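Local coordinates for protein putative amidohydrolase/peptidase (Burkholderia cenocepacia, PDB 4WJB) that probably hydrolyses carbon-nitrogen bonds other than peptide bonds, as a zinc-dependent amidohydrolase of the peptidase M20 family, at residues Ala339-Ala344 with Tyr375-Ala380. Residues are numbered along the deposited sequence; the frame is centred on the assembly and turned at random.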
loop_
_atom_site.group_PDB
_atom_site.type_symbol
_atom_site.label_atom_id
_atom_site.label_comp_id
_atom_site.label_asym_id
_atom_site.label_seq_id
_atom_site.Cartn_x
_atom_site.Cartn_y
_atom_site.Cartn_z
ATOM N N ALA A 339 16.153 10.530 21.037
ATOM C CA ALA A 339 15.731 11.204 22.261
ATOM C C ALA A 339 15.335 12.654 21.991
ATOM O O ALA A 339 15.937 13.325 21.148
ATOM C CB ALA A 339 16.839 11.142 23.315
ATOM N N PRO A 340 14.314 13.142 22.708
ATOM C CA PRO A 340 13.876 14.530 22.570
ATOM C C PRO A 340 14.993 15.499 22.940
ATOM O O PRO A 340 15.860 15.169 23.754
ATOM C CB PRO A 340 12.706 14.636 23.554
ATOM C CG PRO A 340 12.246 13.221 23.762
ATOM C CD PRO A 340 13.493 12.400 23.679
ATOM N N VAL A 341 14.980 16.675 22.325
ATOM C CA VAL A 341 15.985 17.686 22.612
ATOM C C VAL A 341 15.325 18.877 23.290
ATOM O O VAL A 341 14.826 19.784 22.623
ATOM C CB VAL A 341 16.712 18.149 21.332
ATOM C CG1 VAL A 341 17.793 19.166 21.671
ATOM C CG2 VAL A 341 17.310 16.955 20.601
ATOM N N PRO A 342 15.278 18.857 24.627
ATOM C CA PRO A 342 14.833 20.056 25.338
ATOM C C PRO A 342 15.859 21.164 25.167
ATOM O O PRO A 342 17.060 20.895 25.218
ATOM C CB PRO A 342 14.753 19.595 26.795
ATOM C CG PRO A 342 15.727 18.463 26.877
ATOM C CD PRO A 342 15.626 17.763 25.549
ATOM N N PHE A 343 15.400 22.386 24.943
ATOM C CA PHE A 343 16.323 23.513 24.893
ATOM C C PHE A 343 16.510 24.065 26.291
ATOM O O PHE A 343 15.822 23.650 27.222
ATOM C CB PHE A 343 15.823 24.578 23.916
ATOM C CG PHE A 343 15.968 24.171 22.476
ATOM C CD1 PHE A 343 17.228 24.034 21.912
ATOM C CD2 PHE A 343 14.854 23.892 21.696
ATOM C CE1 PHE A 343 17.377 23.641 20.589
ATOM C CE2 PHE A 343 14.993 23.503 20.372
ATOM C CZ PHE A 343 16.254 23.375 19.816
ATOM N N ALA A 344 17.470 24.969 26.444
ATOM C CA ALA A 344 17.817 25.495 27.753
ATOM C C ALA A 344 16.723 26.415 28.289
ATOM O O ALA A 344 16.305 27.351 27.607
ATOM C CB ALA A 344 19.148 26.228 27.686
ATOM N N TYR A 375 21.606 20.000 17.747
ATOM C CA TYR A 375 22.880 19.388 18.096
ATOM C C TYR A 375 23.699 20.321 18.998
ATOM O O TYR A 375 24.334 19.877 19.952
ATOM C CB TYR A 375 23.679 19.031 16.833
ATOM C CG TYR A 375 23.181 17.800 16.081
ATOM C CD1 TYR A 375 22.270 16.924 16.658
ATOM C CD2 TYR A 375 23.634 17.519 14.795
ATOM C CE1 TYR A 375 21.821 15.797 15.971
ATOM C CE2 TYR A 375 23.195 16.401 14.101
ATOM C CZ TYR A 375 22.289 15.543 14.695
ATOM O OH TYR A 375 21.850 14.433 14.009
ATOM N N VAL A 376 23.664 21.613 18.698
ATOM C CA VAL A 376 24.429 22.595 19.469
ATOM C C VAL A 376 23.943 22.608 20.916
ATOM O O VAL A 376 24.705 22.896 21.836
ATOM C CB VAL A 376 24.328 23.997 18.835
ATOM C CG1 VAL A 376 25.117 25.047 19.647
ATOM C CG2 VAL A 376 24.841 23.944 17.406
ATOM N N ALA A 377 22.679 22.249 21.114
ATOM C CA ALA A 377 22.111 22.155 22.454
ATOM C C ALA A 377 22.890 21.182 23.350
ATOM O O ALA A 377 22.840 21.291 24.573
ATOM C CB ALA A 377 20.640 21.748 22.376
ATOM N N ARG A 378 23.622 20.251 22.741
ATOM C CA ARG A 378 24.445 19.301 23.495
ATOM C C ARG A 378 25.687 19.928 24.127
ATOM O O ARG A 378 26.218 19.401 25.105
ATOM C CB ARG A 378 24.899 18.147 22.598
ATOM C CG ARG A 378 23.780 17.292 22.044
ATOM C CD ARG A 378 24.342 16.059 21.361
ATOM N NE ARG A 378 23.305 15.346 20.623
ATOM C CZ ARG A 378 23.445 14.119 20.135
ATOM N NH1 ARG A 378 24.578 13.453 20.315
ATOM N NH2 ARG A 378 22.444 13.559 19.473
ATOM N N VAL A 379 26.166 21.031 23.563
ATOM C CA VAL A 379 27.434 21.602 24.016
ATOM C C VAL A 379 27.321 23.061 24.448
ATOM O O VAL A 379 28.330 23.710 24.719
ATOM C CB VAL A 379 28.525 21.502 22.922
ATOM C CG1 VAL A 379 28.844 20.042 22.612
ATOM C CG2 VAL A 379 28.095 22.247 21.661
ATOM N N ALA A 380 26.095 23.568 24.517
ATOM C CA ALA A 380 25.858 24.953 24.908
ATOM C C ALA A 380 24.404 25.147 25.293
ATOM O O ALA A 380 23.530 24.485 24.737
ATOM C CB ALA A 380 26.226 25.893 23.777
#
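The methyl of Ala377 touches two side chains of 339-344, Val341 and Phe343, and the contact is apolar throughout. Val341 reaches it with one branch: CG1 lies 3.9 Å from Ala377 CB. The CA-CB bond of Val341 points toward 375-380 and, with CG1 anti to the backbone N (chi1 -178°), this branch meets the methyl, while CG2 sits beside the N and makes no comparable approach. Phe343 meets the same methyl obliquely with one side of its ring, CD1 being 4.1 Å from Ala377 CB and CE1 4.2 Å. Its CA-CB bond does not aim at Ala377; with CG anti to the carbonyl carbon (chi1 -73°) the ring nevertheless comes nearer. Over one face of this ring, toward the rim, lies the carbonyl O of Val341, 4.2 Å above the plane. The CA atoms of Phe343 and Ala377, 6.4 Å apart, are the nearest pair between the segments. The side chain of Phe343 lies about 9 Å from that of His203, a zinc ligand. Backbone hydrogen bonds tie Val341 to Gly223 and Phe343 to Thr221 on strand 217-234, and Ala344 to Thr382 on strand 382-387, which also packs against Phe343 and Ala377.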